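Local coordinates for protein oxidase/hydroxylase (Streptomyces hygroscopicus subsp. hygroscopicus, PDB 4XCB) that probably acts as a 2-oxoglutarate-dependent oxygenase of hygromycin B biosynthesis, binding a metal ion, 2-oxoglutarate and hygromycin B in a double-stranded beta-helix, at residues 12-15 with 20-23; 57-62 with 223-228; 108-113 with 206-211. One frame throughout, in Å; residues are numbered along the deposited sequence.

Interaction 1 of 3, residues 12-15 with 20-23; sequences LYIF and FLVI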
loop_
_atom_site.group_PDB
_atom_site.type_symbol
_atom_site.label_atom_id
_atom_site.label_comp_id
_atom_site.label_asym_id
_atom_site.label_seq_id
_atom_site.Cartn_x
_atom_site.Cartn_y
_atom_site.Cartn_z
ATOM N N LEU A 12 15.411 -1.760 13.376
ATOM C CA LEU A 12 14.375 -1.953 12.353
ATOM C C LEU A 12 13.535 -0.694 12.161
ATOM O O LEU A 12 13.197 -0.332 11.027
ATOM C CB LEU A 12 13.468 -3.133 12.707
ATOM C CG LEU A 12 14.135 -4.502 12.641
ATOM C CD1 LEU A 12 13.289 -5.549 13.331
ATOM C CD2 LEU A 12 14.354 -4.874 11.182
ATOM N N TYR A 13 13.195 -0.031 13.268
ATOM C CA TYR A 13 12.374 1.175 13.181
ATOM C C TYR A 13 13.089 2.222 12.356
ATOM O O TYR A 13 12.497 2.838 11.465
ATOM C CB TYR A 13 12.056 1.749 14.564
ATOM C CG TYR A 13 11.197 2.998 14.499
ATOM C CD1 TYR A 13 9.807 2.912 14.589
ATOM C CD2 TYR A 13 11.763 4.256 14.344
ATOM C CE1 TYR A 13 9.019 4.059 14.541
ATOM C CE2 TYR A 13 10.988 5.390 14.282
ATOM C CZ TYR A 13 9.619 5.284 14.377
ATOM O OH TYR A 13 8.872 6.438 14.317
ATOM N N ILE A 14 14.362 2.426 12.671
ATOM C CA ILE A 14 15.190 3.392 11.972
ATOM C C ILE A 14 15.390 3.017 10.502
ATOM O O ILE A 14 15.289 3.874 9.633
ATOM C CB ILE A 14 16.540 3.545 12.696
ATOM C CG1 ILE A 14 16.279 4.164 14.071
ATOM C CG2 ILE A 14 17.507 4.397 11.892
ATOM C CD1 ILE A 14 17.490 4.218 14.965
ATOM N N PHE A 15 15.665 1.744 10.204
ATOM C CA PHE A 15 15.845 1.382 8.806
ATOM C C PHE A 15 14.557 1.620 8.017
ATOM O O PHE A 15 14.590 2.124 6.899
ATOM C CB PHE A 15 16.291 -0.073 8.655
ATOM C CG PHE A 15 16.601 -0.450 7.248
ATOM C CD1 PHE A 15 17.857 -0.213 6.703
ATOM C CD2 PHE A 15 15.621 -1.001 6.447
ATOM C CE1 PHE A 15 18.119 -0.563 5.386
ATOM C CE2 PHE A 15 15.875 -1.349 5.130
ATOM C CZ PHE A 15 17.119 -1.143 4.601
ATOM N N PHE A 20 17.889 3.616 5.729
ATOM C CA PHE A 20 19.235 3.112 5.929
ATOM C C PHE A 20 19.493 2.932 7.405
ATOM O O PHE A 20 18.669 3.302 8.241
ATOM C CB PHE A 20 20.282 4.037 5.293
ATOM C CG PHE A 20 20.450 5.350 5.992
ATOM C CD1 PHE A 20 19.526 6.370 5.823
ATOM C CD2 PHE A 20 21.552 5.574 6.788
ATOM C CE1 PHE A 20 19.702 7.594 6.457
ATOM C CE2 PHE A 20 21.728 6.793 7.425
ATOM C CZ PHE A 20 20.800 7.798 7.260
ATOM N N LEU A 21 20.616 2.310 7.719
ATOM C CA LEU A 21 20.993 2.082 9.097
ATOM C C LEU A 21 22.504 2.038 9.185
ATOM O O LEU A 21 23.163 1.288 8.455
ATOM C CB LEU A 21 20.364 0.805 9.648
ATOM C CG LEU A 21 20.771 0.547 11.092
ATOM C CD1 LEU A 21 20.043 1.533 12.044
ATOM C CD2 LEU A 21 20.524 -0.908 11.472
ATOM N N VAL A 22 23.065 2.881 10.047
ATOM C CA VAL A 22 24.495 2.848 10.290
ATOM C C VAL A 22 24.749 1.938 11.473
ATOM O O VAL A 22 24.210 2.157 12.570
ATOM C CB VAL A 22 25.078 4.241 10.560
ATOM C CG1 VAL A 22 26.478 4.112 11.130
ATOM C CG2 VAL A 22 25.090 5.069 9.281
ATOM N N ILE A 23 25.534 0.891 11.232
ATOM C CA ILE A 23 25.881 -0.056 12.277
ATOM C C ILE A 23 27.340 0.183 12.608
ATOM O O ILE A 23 28.216 -0.105 11.799
ATOM C CB ILE A 23 25.636 -1.512 11.847
ATOM C CG1 ILE A 23 24.241 -1.662 11.232
ATOM C CG2 ILE A 23 25.794 -2.442 13.036
ATOM C CD1 ILE A 23 23.884 -3.099 10.861
#

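Interaction 2 of 3, residues 57-62 with 223-228; sequences DLPAAS and TAFGYG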
loop_
_atom_site.group_PDB
_atom_site.type_symbol
_atom_site.label_atom_id
_atom_site.label_comp_id
_atom_site.label_asym_id
_atom_site.label_seq_id
_atom_site.Cartn_x
_atom_site.Cartn_y
_atom_site.Cartn_z
ATOM N N ASP A 57 34.751 -6.222 -9.265
ATOM C CA ASP A 57 34.119 -7.464 -8.812
ATOM C C ASP A 57 34.973 -8.090 -7.727
ATOM O O ASP A 57 35.770 -8.984 -7.986
ATOM C CB ASP A 57 33.920 -8.435 -9.990
ATOM C CG ASP A 57 33.060 -9.639 -9.630
ATOM O OD1 ASP A 57 32.841 -9.896 -8.429
ATOM O OD2 ASP A 57 32.612 -10.350 -10.563
ATOM N N LEU A 58 34.820 -7.601 -6.504
ATOM C CA LEU A 58 35.706 -8.023 -5.431
ATOM C C LEU A 58 35.583 -9.504 -5.055
ATOM O O LEU A 58 36.597 -10.130 -4.775
ATOM C CB LEU A 58 35.483 -7.144 -4.196
ATOM C CG LEU A 58 36.076 -5.742 -4.326
ATOM C CD1 LEU A 58 35.723 -4.925 -3.106
ATOM C CD2 LEU A 58 37.568 -5.796 -4.487
ATOM N N PRO A 59 34.361 -10.071 -5.031
ATOM C CA PRO A 59 34.352 -11.479 -4.614
ATOM C C PRO A 59 35.006 -12.407 -5.641
ATOM O O PRO A 59 35.524 -13.449 -5.253
ATOM C CB PRO A 59 32.857 -11.787 -4.457
ATOM C CG PRO A 59 32.237 -10.464 -4.170
ATOM C CD PRO A 59 33.004 -9.496 -5.018
ATOM N N ALA A 60 34.995 -12.030 -6.918
ATOM C CA ALA A 60 35.696 -12.799 -7.943
ATOM C C ALA A 60 37.199 -12.561 -7.872
ATOM O O ALA A 60 38.006 -13.452 -8.170
ATOM C CB ALA A 60 35.174 -12.434 -9.335
ATOM N N ALA A 61 37.564 -11.352 -7.459
ATOM C CA ALA A 61 38.945 -10.892 -7.504
ATOM C C ALA A 61 39.806 -11.426 -6.357
ATOM O O ALA A 61 41.028 -11.526 -6.483
ATOM C CB ALA A 61 38.978 -9.371 -7.514
ATOM N N SER A 62 39.176 -11.769 -5.240
ATOM C CA SER A 62 39.937 -12.086 -4.042
ATOM C C SER A 62 39.110 -12.856 -3.025
ATOM O O SER A 62 37.998 -12.454 -2.700
ATOM C CB SER A 62 40.474 -10.794 -3.420
ATOM O OG SER A 62 40.124 -10.703 -2.052
ATOM N N THR A 223 33.886 -0.597 0.446
ATOM C CA THR A 223 33.451 -1.722 -0.370
ATOM C C THR A 223 31.951 -1.909 -0.205
ATOM O O THR A 223 31.420 -1.768 0.893
ATOM C CB THR A 223 34.191 -3.012 0.016
ATOM O OG1 THR A 223 33.964 -3.281 1.405
ATOM C CG2 THR A 223 35.693 -2.847 -0.223
ATOM N N ALA A 224 31.264 -2.191 -1.302
ATOM C CA ALA A 224 29.808 -2.274 -1.298
ATOM C C ALA A 224 29.364 -3.647 -1.760
ATOM O O ALA A 224 29.861 -4.160 -2.768
ATOM C CB ALA A 224 29.211 -1.219 -2.201
ATOM N N PHE A 225 28.408 -4.225 -1.041
ATOM C CA PHE A 225 27.880 -5.530 -1.432
ATOM C C PHE A 225 26.379 -5.437 -1.567
ATOM O O PHE A 225 25.709 -4.941 -0.660
ATOM C CB PHE A 225 28.287 -6.597 -0.414
ATOM C CG PHE A 225 29.774 -6.755 -0.281
ATOM C CD1 PHE A 225 30.470 -7.577 -1.148
ATOM C CD2 PHE A 225 30.473 -6.080 0.697
ATOM C CE1 PHE A 225 31.846 -7.721 -1.039
ATOM C CE2 PHE A 225 31.856 -6.207 0.813
ATOM C CZ PHE A 225 32.540 -7.036 -0.063
ATOM N N GLY A 226 25.857 -5.913 -2.698
ATOM C CA GLY A 226 24.456 -5.734 -3.031
ATOM C C GLY A 226 23.772 -7.077 -2.982
ATOM O O GLY A 226 24.300 -8.060 -3.498
ATOM N N TYR A 227 22.614 -7.112 -2.333
ATOM C CA TYR A 227 21.879 -8.349 -2.118
ATOM C C TYR A 227 20.443 -8.195 -2.539
ATOM O O TYR A 227 19.856 -7.117 -2.405
ATOM C CB TYR A 227 21.917 -8.776 -0.646
ATOM C CG TYR A 227 23.296 -8.909 -0.048
ATOM C CD1 TYR A 227 23.909 -7.821 0.554
ATOM C CD2 TYR A 227 23.986 -10.117 -0.090
ATOM C CE1 TYR A 227 25.170 -7.929 1.111
ATOM C CE2 TYR A 227 25.246 -10.237 0.469
ATOM C CZ TYR A 227 25.835 -9.142 1.058
ATOM O OH TYR A 227 27.093 -9.246 1.619
ATOM N N GLY A 228 19.845 -9.284 -3.001
ATOM C CA GLY A 228 18.417 -9.306 -3.229
ATOM C C GLY A 228 17.945 -10.736 -3.334
ATOM O O GLY A 228 18.693 -11.666 -3.002
#

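Interaction 3 of 3, residues 108-113 with 206-211; sequences NSELLD and ALMHGT. With NI (nickel (II) ion), chain E; AKG (2-oxoglutaric acid), chain F.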
loop_
_atom_site.group_PDB
_atom_site.type_symbol
_atom_site.label_atom_id
_atom_site.label_comp_id
_atom_site.label_asym_id
_atom_site.label_seq_id
_atom_site.Cartn_x
_atom_site.Cartn_y
_atom_site.Cartn_z
ATOM N N ASN A 108 12.199 6.558 -4.749
ATOM C CA ASN A 108 11.076 5.646 -4.938
ATOM C C ASN A 108 10.200 5.929 -6.162
ATOM O O ASN A 108 9.642 4.992 -6.760
ATOM C CB ASN A 108 10.208 5.651 -3.682
ATOM C CG ASN A 108 9.220 4.490 -3.633
ATOM O OD1 ASN A 108 9.575 3.325 -3.871
ATOM N ND2 ASN A 108 7.966 4.808 -3.326
ATOM N N SER A 109 10.058 7.196 -6.538
ATOM C CA SER A 109 9.115 7.558 -7.595
ATOM C C SER A 109 9.699 8.320 -8.791
ATOM O O SER A 109 8.962 9.017 -9.503
ATOM C CB SER A 109 7.968 8.379 -7.000
ATOM O OG SER A 109 7.148 7.575 -6.166
ATOM N N GLU A 110 10.993 8.167 -9.054
ATOM C CA GLU A 110 11.597 8.857 -10.179
ATOM C C GLU A 110 11.110 8.250 -11.479
ATOM O O GLU A 110 10.664 7.089 -11.502
ATOM C CB GLU A 110 13.119 8.825 -10.073
ATOM C CG GLU A 110 13.595 9.515 -8.792
ATOM C CD GLU A 110 13.096 10.956 -8.685
ATOM O OE1 GLU A 110 13.341 11.728 -9.624
ATOM O OE2 GLU A 110 12.460 11.305 -7.674
ATOM N N LEU A 111 11.196 9.026 -12.555
ATOM C CA LEU A 111 10.568 8.657 -13.816
ATOM C C LEU A 111 11.517 7.954 -14.768
ATOM O O LEU A 111 12.737 8.102 -14.695
ATOM C CB LEU A 111 9.981 9.896 -14.502
ATOM C CG LEU A 111 9.087 10.763 -13.620
ATOM C CD1 LEU A 111 8.678 12.045 -14.344
ATOM C CD2 LEU A 111 7.861 9.981 -13.166
ATOM N N LEU A 112 10.929 7.171 -15.666
ATOM C CA LEU A 112 11.656 6.549 -16.762
ATOM C C LEU A 112 10.758 6.602 -17.983
ATOM O O LEU A 112 9.591 6.229 -17.904
ATOM C CB LEU A 112 12.044 5.107 -16.422
ATOM C CG LEU A 112 12.647 4.247 -17.534
ATOM C CD1 LEU A 112 13.973 4.805 -18.002
ATOM C CD2 LEU A 112 12.812 2.799 -17.060
ATOM N N ASP A 113 11.295 7.110 -19.090
ATOM C CA ASP A 113 10.556 7.166 -20.341
ATOM C C ASP A 113 10.830 5.878 -21.092
ATOM O O ASP A 113 11.995 5.512 -21.297
ATOM C CB ASP A 113 10.971 8.367 -21.194
ATOM C CG ASP A 113 10.760 9.694 -20.486
ATOM O OD1 ASP A 113 9.812 9.806 -19.681
ATOM O OD2 ASP A 113 11.550 10.631 -20.735
ATOM N N ALA A 206 16.101 2.019 -2.599
ATOM C CA ALA A 206 15.016 2.948 -2.925
ATOM C C ALA A 206 15.328 4.377 -2.463
ATOM O O ALA A 206 14.758 5.333 -2.999
ATOM C CB ALA A 206 13.713 2.466 -2.310
ATOM N N LEU A 207 16.224 4.517 -1.489
ATOM C CA LEU A 207 16.566 5.837 -0.951
ATOM C C LEU A 207 17.305 6.652 -1.999
ATOM O O LEU A 207 18.168 6.141 -2.677
ATOM C CB LEU A 207 17.417 5.680 0.305
ATOM C CG LEU A 207 17.706 6.964 1.065
ATOM C CD1 LEU A 207 16.416 7.463 1.708
ATOM C CD2 LEU A 207 18.731 6.653 2.122
ATOM N N MET A 208 16.967 7.934 -2.140
ATOM C CA MET A 208 17.713 8.795 -3.036
ATOM C C MET A 208 18.909 9.319 -2.285
ATOM O O MET A 208 18.741 9.971 -1.261
ATOM C CB MET A 208 16.869 9.965 -3.538
ATOM C CG MET A 208 17.651 10.864 -4.487
ATOM S SD MET A 208 16.674 12.252 -5.097
ATOM C CE MET A 208 15.470 11.377 -6.092
ATOM N N HIS A 209 20.098 9.002 -2.783
ATOM C CA HIS A 209 21.315 9.237 -2.027
ATOM C C HIS A 209 22.504 9.496 -2.946
ATOM O O HIS A 209 22.435 9.307 -4.161
ATOM C CB HIS A 209 21.604 8.030 -1.134
ATOM C CG HIS A 209 21.917 6.797 -1.911
ATOM N ND1 HIS A 209 20.943 6.028 -2.513
ATOM C CD2 HIS A 209 23.104 6.237 -2.236
ATOM C CE1 HIS A 209 21.522 5.025 -3.156
ATOM N NE2 HIS A 209 22.829 5.134 -3.004
ATOM N N GLY A 210 23.606 9.928 -2.350
ATOM C CA GLY A 210 24.829 10.166 -3.092
ATOM C C GLY A 210 25.870 10.580 -2.086
ATOM O O GLY A 210 25.779 10.216 -0.919
ATOM N N THR A 211 26.868 11.339 -2.519
ATOM C CA THR A 211 27.789 11.926 -1.547
ATOM C C THR A 211 28.133 13.350 -1.908
ATOM O O THR A 211 28.021 13.757 -3.060
ATOM C CB THR A 211 29.112 11.151 -1.425
ATOM O OG1 THR A 211 30.022 11.595 -2.440
ATOM C CG2 THR A 211 28.883 9.650 -1.550
HETATM NI NI NI E . 24.312 4.408 -4.291
HETATM C C1 AKG F . 26.969 3.739 -4.470
HETATM O O1 AKG F . 25.912 3.527 -5.144
HETATM O O2 AKG F . 28.053 3.150 -4.763
HETATM C C2 AKG F . 26.932 4.694 -3.308
HETATM O O5 AKG F . 25.847 5.146 -2.989
HETATM C C3 AKG F . 28.221 5.094 -2.610
HETATM C C4 AKG F . 28.016 5.615 -1.207
HETATM C C5 AKG F . 29.302 6.247 -0.698
HETATM O O3 AKG F . 29.385 6.622 0.504
HETATM O O4 AKG F . 30.277 6.389 -1.485
HETATM O O HOH W 1 24.509 2.583 -2.925
HETATM O O HOH W 2 23.236 3.077 -5.353
#

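Interaction 1 of 3, residues 12-15 with 20-23
Phe-15 and Leu-21 meet because both carry CG anti to the backbone N (chi1 -175° and 179°), which lays the phenylalanine ring alongside the start of the neighbouring strand and reaches the leucine branch out to Ile-14. Helix 9-18 turns back through a tight connection onto strand 20-23, an outermost strand of the larger antiparallel sheet of the double-stranded beta-helix. Leu-21 CB lies in the plane of the Phe-15 ring at its edge, 4.0 Å from Phe-15 CD1, and Leu-21 N also sits at this edge; Phe-15 CD1 comes within 3.6 Å of Phe-20 C. Beside it, Ile-14 and Leu-21 cross at about a right angle, with Ile-14 CG2 3.8 Å from Leu-21 CD1. This is a small, mostly apolar contact burying 221 Å² in all. The Phe-20 side chain sets off away from the helix and packs on Leu-201 and Leu-203 of strand 200-204, its ring meeting that of Tyr-158, while Phe-15 continues onto Leu-202 and Asn-204. Ile-14 also packs on Thr-189 of a second subunit. Thr-18 OG1 takes part in a hydrogen bond with Ile-14 O and a weak one with Phe-20 N, bridging the turn. Where the backbones come closest, Phe-15 CA points its hydrogen at Phe-20 O, a C-H...O contact of 3.5 Å with an angle of 160° at the hydrogen.

Interaction 2 of 3, residues 57-62 with 223-228
Leu-58 and Thr-223 cross at about a right angle, methyl against methyl: Leu-58 CD1 stands 3.6 Å from Thr-223 CG2 and 4.0 Å from Thr-223 CB. The threonine offers its methyl because CG2 is anti to the carbonyl carbon, leaving OG1 between the backbone N and that carbon (chi1 58°). One residue further along the helix, Pro-59 and Phe-225 slide past each other in opposite directions. Pro-59 CG reaches the edge of the phenylalanine ring near its plane, 4.2 Å from Phe-225 CE1, so the proline abuts a rim and no CH-pi contact forms. The two pairs bury 132 Å² in all, a light apolar touch. Asp-57 is the N-cap just before the short helix, its OD1 weakly accepting from Ala-60 N at 3.4 Å. Helix 63-69 fills in beside the contact, with Phe-65 touching both Leu-58 and Thr-223, and Pro-59 also packs on Arg-246 of a third subunit. Thr-223 and Phe-225 belong to strand 220-229, which is paired with strands 86-96 and 139-144. A short helix packed on the larger sheet, near Tyr-92 and Lys-140, which help to bind 2-oxoglutarate, places the contact in the double-stranded beta-helix of a PhyH-family enzyme.

Interaction 3 of 3, residues 108-113 with 206-211
Glu-110 and Met-208 make the close part of the contact, their side chains crossing at about a right angle. The methionine runs out extended and bends at chi3 (-67°), bringing its terminal CE over to the carboxylate, 3.4 Å from Glu-110 OE2. This is van der Waals contact; the carboxylate is gripped by the backbone N atoms of Leu-169 (to OE2) and Leu-170 (to OE1). At Asn-108 and Ala-206 the backbones approach, Asn-108 N lying 3.3 Å from Ala-206 O, but the angle is too poor for a hydrogen bond and both side chains stay about 4.5 Å from the opposite segment; Asn-108 ND2 bonds to Ala-165 O. At the solvent side Asp-113 makes a salt bridge with Arg-171 and takes no part in the contact. Next after Met-208, His-209 turns its ring to the metal. Its ND1 donates to Leu-207 O at 2.8 Å; the acceptor lies in the histidine ring plane, while ND1 sits above the plane of the Leu-207 carbonyl. This bond helps fix the ring's rotation, and His-209 NE2 meets the nickel at 2.1 Å. His-105, O1 and O5 of 2-oxoglutarate and two waters complete the sphere, leaving out Glu-205, an iron(II) ligand of this protein; the chelated keto acid is consistent with 2-oxoglutarate-dependent oxygenase chemistry.

How the interactions relate
Interaction 1 closes first along the chain; interaction 3 then falls wholly between the two segments of interaction 2. Interactions 1 and 2 both reach the larger antiparallel sheet, one at its outermost strand 20-23 and the other at strand 220-229, with centres about 22 Å apart. Interaction 3 belongs to the four-stranded antiparallel sheet through strand 209-211, which directly precedes 220-229. Its centre is about 19 Å from that of interaction 1, yet the two touch where Phe-20 CD1 packs on Leu-207 CD2 at 3.8 Å. Interactions 2 and 3 lie on opposite sides of the chain's centre; both touch the third subunit, whereas interaction 1 meets the second. His-209, within interaction 3, binds the metal held between the two sheets.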